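Local coordinates for protein UDP-glucose 6-dehydrogenase (Pyrobaculum islandicum, PDB 3VTF) that probably oxidises UDP-glucose to UDP-glucuronate in a four-electron reaction that reduces two molecules of NAD(+), and binds UDP-glucose in the crystal, at residues G333-V338 with R368-D373; D348-S353 with E378-V383; T101-G106 with A122-V127. All blocks are in the same frame, centred on the assembly; numbering follows the deposited sequence.

Contact 1: residues G333-V338 with R368-D373; sequences GRHVGV and RVYVHD
Parallel strands 335-339 and 368-372 pair side by side in the sheet of the UDP-binding domain, His335 beside Arg368 and Val338 beside Val371. Five backbone hydrogen bonds zip them together, passing from one strand to the other: Arg368 N gives to Arg334 O, Val336 N to Arg368 O, Tyr370 N to Val336 O, Val338 N to Tyr370 O and His372 N to Val338 O. The Val338 N to Tyr370 O bond, at 2.7 Å, is the shortest. On one face of the sheet, CD of the extended Arg368 chain lies over the His335 imidazole, 3.7 Å from the ring centroid, in a CH-pi contact offset toward the rim. The Tyr370 and His335 rings meet rim to rim, planes 24° apart, and Gly337, paired with Tyr370, puts no side chain on this face. With an alanine here in place of the histidine, the Arg368 methylene is likely to lose its aromatic platform, and a gap would probably open beside the Tyr370 ring. On the other face, Val338 CB packs 4.2 Å from Val371 CG1, while Val336, Val338 and Val369 all touch Leu362 of helix 354-364. Strand, helix and neighbouring parallel strand together form the classic beta-alpha-beta crossover of a Rossmann-like domain.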
# COMPACT_ATOMS: atom_id res chain seq x y z
N GLY A 333 -17.94 19.90 -31.33
CA GLY A 333 -17.62 19.82 -32.75
C GLY A 333 -16.19 19.43 -32.99
O GLY A 333 -15.79 19.26 -34.14
N ARG A 334 -15.39 19.25 -31.93
CA ARG A 334 -13.96 19.05 -32.15
C ARG A 334 -13.69 17.58 -32.42
O ARG A 334 -14.40 16.73 -31.95
CB ARG A 334 -13.17 19.61 -30.96
CG ARG A 334 -11.98 20.42 -31.35
CD ARG A 334 -12.34 21.70 -32.09
NE ARG A 334 -12.84 22.64 -31.09
CZ ARG A 334 -12.07 23.50 -30.43
NH1 ARG A 334 -10.77 23.51 -30.69
NH2 ARG A 334 -12.61 24.31 -29.51
N HIS A 335 -12.67 17.27 -33.19
CA HIS A 335 -12.36 15.94 -33.59
C HIS A 335 -11.36 15.44 -32.57
O HIS A 335 -10.23 15.91 -32.54
CB HIS A 335 -11.69 15.97 -34.98
CG HIS A 335 -12.66 16.08 -36.15
ND1 HIS A 335 -13.34 17.21 -36.45
CD2 HIS A 335 -13.02 15.15 -37.12
CE1 HIS A 335 -14.10 17.00 -37.54
NE2 HIS A 335 -13.92 15.74 -37.93
N VAL A 336 -11.73 14.41 -31.80
CA VAL A 336 -10.90 13.91 -30.65
C VAL A 336 -10.84 12.39 -30.67
O VAL A 336 -11.84 11.75 -30.93
CB VAL A 336 -11.51 14.37 -29.30
CG1 VAL A 336 -10.73 13.75 -28.16
CG2 VAL A 336 -11.61 15.93 -29.24
N GLY A 337 -9.66 11.81 -30.46
CA GLY A 337 -9.51 10.37 -30.46
C GLY A 337 -9.30 9.77 -29.07
O GLY A 337 -8.75 10.42 -28.14
N VAL A 338 -9.64 8.49 -28.94
CA VAL A 338 -9.27 7.77 -27.77
C VAL A 338 -8.48 6.60 -28.26
O VAL A 338 -9.04 5.75 -28.97
CB VAL A 338 -10.51 7.27 -26.97
CG1 VAL A 338 -10.09 6.38 -25.80
CG2 VAL A 338 -11.40 8.43 -26.61
N ARG A 368 -16.69 15.06 -31.63
CA ARG A 368 -16.75 14.00 -32.62
C ARG A 368 -15.63 13.07 -32.24
O ARG A 368 -14.44 13.42 -32.39
CB ARG A 368 -16.49 14.53 -34.05
CG ARG A 368 -17.22 15.82 -34.43
CD ARG A 368 -16.91 16.13 -35.89
NE ARG A 368 -17.90 16.98 -36.54
CZ ARG A 368 -18.10 17.06 -37.86
NH1 ARG A 368 -17.39 16.32 -38.72
NH2 ARG A 368 -19.03 17.86 -38.35
N VAL A 369 -16.00 11.87 -31.79
CA VAL A 369 -15.06 10.90 -31.18
C VAL A 369 -14.65 9.76 -32.11
O VAL A 369 -15.49 9.05 -32.69
CB VAL A 369 -15.70 10.28 -29.92
CG1 VAL A 369 -14.81 9.23 -29.26
CG2 VAL A 369 -16.01 11.38 -28.96
N TYR A 370 -13.35 9.59 -32.20
CA TYR A 370 -12.74 8.49 -32.92
C TYR A 370 -12.11 7.62 -31.87
O TYR A 370 -11.53 8.12 -30.88
CB TYR A 370 -11.64 9.02 -33.83
CG TYR A 370 -12.19 9.99 -34.83
CD1 TYR A 370 -12.36 9.61 -36.20
CD2 TYR A 370 -12.55 11.28 -34.44
CE1 TYR A 370 -12.90 10.52 -37.13
CE2 TYR A 370 -13.09 12.19 -35.35
CZ TYR A 370 -13.26 11.82 -36.69
OH TYR A 370 -13.75 12.79 -37.52
N VAL A 371 -12.16 6.31 -32.08
CA VAL A 371 -11.54 5.37 -31.16
C VAL A 371 -10.73 4.31 -31.89
O VAL A 371 -11.00 4.01 -33.03
CB VAL A 371 -12.58 4.68 -30.26
CG1 VAL A 371 -13.43 5.69 -29.54
CG2 VAL A 371 -13.43 3.71 -31.06
N HIS A 372 -9.73 3.77 -31.22
CA HIS A 372 -9.02 2.60 -31.69
C HIS A 372 -8.66 1.68 -30.56
O HIS A 372 -8.43 2.13 -29.45
CB HIS A 372 -7.74 2.99 -32.42
CG HIS A 372 -6.84 1.82 -32.74
ND1 HIS A 372 -5.87 1.42 -31.92
CD2 HIS A 372 -6.82 0.96 -33.81
CE1 HIS A 372 -5.26 0.37 -32.45
NE2 HIS A 372 -5.84 0.08 -33.60
N ASP A 373 -8.60 0.39 -30.83
CA ASP A 373 -7.96 -0.57 -29.94
C ASP A 373 -7.43 -1.71 -30.78
O ASP A 373 -8.07 -2.09 -31.72
CB ASP A 373 -8.94 -1.10 -28.89
CG ASP A 373 -8.27 -1.90 -27.81
OD1 ASP A 373 -7.93 -1.33 -26.77
OD2 ASP A 373 -8.06 -3.10 -28.00

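Contact 2: residues D348-S353 with E378-V383; sequences DDVRES and EKARAV
A single salt bridge, with Lys379 NZ 3.2 Å from Asp348 OD2, ties the loop 348-353 to helix 377-384, and the ammonium comes in from above the carboxylate plane, 50° out of it. This loop leads from strand 335-339 of the Rossmann-like UDP-binding domain into helix 354-364. The aliphatic part of Lys379 passes the loop backbone, CD 3.2 Å from Asp348 O, and bends at chi3 and chi4 (138° and 85°) turn the ammonium toward OD2. Beside it Val350 points at the helix and divides its methyls: CG2 rests 4.1 Å from Lys379 CB, and CG1 faces Ala380 CB at 4.2 Å. Val350 also opens a type II beta turn that ends at Ser353, the N-cap of helix 354-364.

On the side of the loop turned from the helix, Asp349 lies near the bound UDP-glucose and close to Glu179, one of its binding residues. There Arg351, predicted to bind NAD(+), grips Asp349 side-on, NE to OD1 and NH2 to OD2, which holds the Asp349 carboxylate in place. Asp349 OD1 also closes an Asx turn by accepting Arg351 N at 2.8 Å, so that Arg351 N and NE reach this one oxygen from opposite faces of the carboxylate plane.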
# COMPACT_ATOMS: atom_id res chain seq x y z
N ASP A 348 -9.45 -8.27 -24.73
CA ASP A 348 -10.44 -7.63 -25.56
C ASP A 348 -11.64 -7.20 -24.70
O ASP A 348 -12.59 -6.58 -25.18
CB ASP A 348 -10.83 -8.47 -26.80
CG ASP A 348 -11.54 -9.77 -26.43
OD1 ASP A 348 -11.24 -10.30 -25.35
OD2 ASP A 348 -12.38 -10.27 -27.25
N ASP A 349 -11.50 -7.45 -23.42
CA ASP A 349 -12.47 -7.05 -22.38
C ASP A 349 -12.56 -5.52 -22.21
O ASP A 349 -11.54 -4.86 -21.90
CB ASP A 349 -12.00 -7.72 -21.05
CG ASP A 349 -13.02 -7.63 -19.94
OD1 ASP A 349 -13.99 -6.86 -20.05
OD2 ASP A 349 -12.84 -8.34 -18.94
N VAL A 350 -13.75 -4.95 -22.40
CA VAL A 350 -14.02 -3.53 -22.13
C VAL A 350 -14.81 -3.23 -20.84
O VAL A 350 -15.22 -2.12 -20.61
CB VAL A 350 -14.72 -2.91 -23.34
CG1 VAL A 350 -13.74 -2.98 -24.54
CG2 VAL A 350 -16.00 -3.68 -23.60
N ARG A 351 -15.03 -4.23 -19.96
CA ARG A 351 -15.90 -3.97 -18.82
C ARG A 351 -15.32 -2.89 -17.94
O ARG A 351 -14.11 -2.96 -17.63
CB ARG A 351 -16.11 -5.30 -18.01
CG ARG A 351 -17.03 -6.30 -18.80
CD ARG A 351 -17.15 -7.63 -18.06
NE ARG A 351 -15.89 -8.41 -18.17
CZ ARG A 351 -15.76 -9.60 -17.59
NH1 ARG A 351 -16.75 -10.10 -16.84
NH2 ARG A 351 -14.66 -10.26 -17.69
N GLU A 352 -16.13 -1.89 -17.59
CA GLU A 352 -15.69 -0.75 -16.76
C GLU A 352 -14.42 -0.07 -17.38
O GLU A 352 -13.60 0.49 -16.66
CB GLU A 352 -15.43 -1.20 -15.29
CG GLU A 352 -16.70 -1.61 -14.54
CD GLU A 352 -17.74 -0.49 -14.60
OE1 GLU A 352 -17.40 0.69 -14.28
OE2 GLU A 352 -18.86 -0.78 -15.02
N SER A 353 -14.29 -0.12 -18.72
CA SER A 353 -13.04 0.38 -19.38
C SER A 353 -12.99 1.90 -19.16
O SER A 353 -14.01 2.60 -19.37
CB SER A 353 -13.19 0.18 -20.89
OG SER A 353 -12.24 0.96 -21.63
N GLU A 378 -14.64 -4.59 -31.33
CA GLU A 378 -15.95 -5.27 -31.55
C GLU A 378 -16.71 -5.25 -30.24
O GLU A 378 -17.88 -4.82 -30.18
CB GLU A 378 -15.78 -6.73 -32.06
CG GLU A 378 -15.81 -6.85 -33.60
CD GLU A 378 -16.68 -5.80 -34.39
OE1 GLU A 378 -17.93 -5.94 -34.49
OE2 GLU A 378 -16.11 -4.82 -34.95
N LYS A 379 -16.02 -5.61 -29.16
CA LYS A 379 -16.67 -5.56 -27.84
C LYS A 379 -17.10 -4.13 -27.49
O LYS A 379 -18.17 -3.92 -26.97
CB LYS A 379 -15.79 -6.21 -26.77
CG LYS A 379 -15.74 -7.72 -26.95
CD LYS A 379 -15.22 -8.40 -25.72
CE LYS A 379 -16.03 -9.65 -25.46
NZ LYS A 379 -15.41 -10.69 -26.28
N ALA A 380 -16.25 -3.13 -27.81
CA ALA A 380 -16.59 -1.76 -27.48
C ALA A 380 -17.82 -1.31 -28.30
O ALA A 380 -18.62 -0.56 -27.80
CB ALA A 380 -15.43 -0.84 -27.78
N ARG A 381 -17.88 -1.69 -29.57
CA ARG A 381 -19.06 -1.38 -30.44
C ARG A 381 -20.33 -1.92 -29.82
O ARG A 381 -21.35 -1.20 -29.81
CB ARG A 381 -18.92 -1.96 -31.85
CG ARG A 381 -20.09 -1.64 -32.82
CD ARG A 381 -20.05 -2.53 -34.09
NE ARG A 381 -18.82 -2.35 -34.87
CZ ARG A 381 -18.56 -1.26 -35.61
NH1 ARG A 381 -19.45 -0.29 -35.64
NH2 ARG A 381 -17.42 -1.13 -36.29
N ALA A 382 -20.26 -3.15 -29.26
CA ALA A 382 -21.39 -3.70 -28.49
C ALA A 382 -21.91 -2.70 -27.48
O ALA A 382 -23.08 -2.68 -27.22
CB ALA A 382 -21.05 -5.02 -27.80
N VAL A 383 -21.02 -1.86 -26.93
CA VAL A 383 -21.38 -0.87 -25.96
C VAL A 383 -21.64 0.54 -26.52
O VAL A 383 -22.59 1.19 -26.11
CB VAL A 383 -20.36 -0.81 -24.76
CG1 VAL A 383 -20.75 0.30 -23.79
CG2 VAL A 383 -20.31 -2.16 -24.05

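Contact 3: residues T101-G106 with A122-V127; sequences TFIAVG and AAARAV
Thr101 and Val127 reach toward each other tip to tip, the methyl CG2 of the threonine standing 3.6 Å from CG2 of the valine. With CG2 of Thr101 anti to the backbone nitrogen (OG1 at chi1 -66°), the methyl is presented to the helix while the hydroxyl turns to another partner, bonding to Ser25 OG on the neighbouring strand. The threonine thus serves both the apolar layer and the sheet.

Ile103, two residues on and pointing the same way, spreads its branches over the helix. Its CG2 meets Ala123 CB at 3.9 Å. The longer arm, extended at chi2 (172°), carries CD1 to the backbone of Ala124, 4.1 Å from its CA, where the small alanine side chain lets the methyl settle against the helix. CG1 of the same isoleucine looks toward Val127 CG2, so one valine methyl is shared by Thr101 and Ile103. Farther along, Val105 CG2 approaches Ala123 CB from the loop after the strand, at 4.3 Å.

Ala123 and Val127 are one helical turn apart and face the strand together. The strand and helix axes come within 9.7 Å, the usual spacing of a helix on a sheet, and run nearly antiparallel at 168°. The contact is apolar throughout and forms the first half of a beta-alpha-beta unit in the NAD-binding domain. Strand 100-103 lies in the sheet between strands 23-27 and 139-142, whereas helix 118-134 packs between helix 91-96, touched by Ala126 and Val127, and helix 151-160, touched by Ala124 and Arg125.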
# COMPACT_ATOMS: atom_id res chain seq x y z
N THR A 101 -17.18 -29.34 -6.07
CA THR A 101 -17.64 -28.43 -7.15
C THR A 101 -17.08 -27.03 -6.81
O THR A 101 -17.29 -26.53 -5.68
CB THR A 101 -19.17 -28.32 -7.17
OG1 THR A 101 -19.68 -29.62 -7.53
CG2 THR A 101 -19.70 -27.24 -8.23
N PHE A 102 -16.30 -26.46 -7.74
CA PHE A 102 -15.88 -25.05 -7.62
C PHE A 102 -16.95 -24.12 -8.17
O PHE A 102 -17.26 -24.13 -9.38
CB PHE A 102 -14.56 -24.87 -8.39
CG PHE A 102 -13.42 -25.60 -7.69
CD1 PHE A 102 -12.54 -24.90 -6.87
CD2 PHE A 102 -13.25 -26.98 -7.83
CE1 PHE A 102 -11.55 -25.55 -6.18
CE2 PHE A 102 -12.24 -27.65 -7.13
CZ PHE A 102 -11.40 -26.94 -6.32
N ILE A 103 -17.50 -23.25 -7.33
CA ILE A 103 -18.46 -22.31 -7.86
C ILE A 103 -17.67 -21.10 -8.28
O ILE A 103 -17.00 -20.43 -7.43
CB ILE A 103 -19.50 -21.92 -6.77
CG1 ILE A 103 -20.33 -23.18 -6.41
CG2 ILE A 103 -20.36 -20.70 -7.19
CD1 ILE A 103 -21.24 -22.90 -5.18
N ALA A 104 -17.80 -20.75 -9.56
CA ALA A 104 -17.01 -19.64 -10.12
C ALA A 104 -17.88 -18.70 -10.91
O ALA A 104 -17.40 -18.06 -11.83
CB ALA A 104 -15.85 -20.17 -11.02
N VAL A 105 -19.18 -18.59 -10.57
CA VAL A 105 -20.07 -17.68 -11.32
C VAL A 105 -19.84 -16.23 -10.89
O VAL A 105 -19.14 -15.93 -9.87
CB VAL A 105 -21.54 -18.08 -11.05
CG1 VAL A 105 -21.69 -19.50 -11.56
CG2 VAL A 105 -21.82 -18.11 -9.52
N GLY A 106 -20.38 -15.30 -11.66
CA GLY A 106 -20.08 -13.88 -11.35
C GLY A 106 -20.73 -13.33 -10.06
O GLY A 106 -21.70 -13.92 -9.48
N ALA A 122 -27.98 -19.57 -6.89
CA ALA A 122 -28.51 -20.57 -7.86
C ALA A 122 -27.54 -21.66 -8.10
O ALA A 122 -27.91 -22.84 -8.22
CB ALA A 122 -28.93 -19.92 -9.22
N ALA A 123 -26.21 -21.34 -8.11
CA ALA A 123 -25.26 -22.39 -8.36
C ALA A 123 -25.23 -23.30 -7.11
O ALA A 123 -25.10 -24.50 -7.25
CB ALA A 123 -23.85 -21.77 -8.54
N ALA A 124 -25.35 -22.71 -5.91
CA ALA A 124 -25.25 -23.52 -4.66
C ALA A 124 -26.51 -24.48 -4.66
O ALA A 124 -26.42 -25.62 -4.21
CB ALA A 124 -25.33 -22.63 -3.42
N ARG A 125 -27.65 -23.99 -5.11
CA ARG A 125 -28.88 -24.85 -5.09
C ARG A 125 -28.66 -25.98 -6.08
O ARG A 125 -29.06 -27.14 -5.83
CB ARG A 125 -30.13 -24.02 -5.47
CG ARG A 125 -30.52 -23.09 -4.32
CD ARG A 125 -31.95 -22.50 -4.40
NE ARG A 125 -32.14 -21.54 -3.29
CZ ARG A 125 -32.39 -21.92 -2.03
NH1 ARG A 125 -32.57 -23.19 -1.76
NH2 ARG A 125 -32.46 -21.05 -1.02
N ALA A 126 -28.03 -25.67 -7.23
CA ALA A 126 -27.72 -26.76 -8.16
C ALA A 126 -26.80 -27.79 -7.59
O ALA A 126 -26.95 -29.01 -7.83
CB ALA A 126 -27.19 -26.25 -9.51
N VAL A 127 -25.81 -27.32 -6.83
CA VAL A 127 -24.91 -28.18 -6.16
C VAL A 127 -25.70 -29.06 -5.19
O VAL A 127 -25.47 -30.29 -5.18
CB VAL A 127 -23.78 -27.41 -5.44
CG1 VAL A 127 -22.99 -28.38 -4.59
CG2 VAL A 127 -22.79 -26.77 -6.52

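In the fold
From the N terminus, contact 3 comes first: it closes the short connection from strand 100-103 to helix 118-134 in the NAD-binding domain, and is complete long before the other two begin. Contacts 1 and 2 belong to the UDP-binding domain and cross, their segments alternating along the chain. Contact 1 closes the loop from 333-338 to 368-373 around helix 354-364, and contact 2 joins the loop leading into that helix to helix 377-384, which follows strand 368-372. Contacts 1 and 3, with centres about 42 Å apart, lie on opposite sides of the chain's centre; contact 2 comes nearer contact 3, with nearest atoms about 7 Å apart.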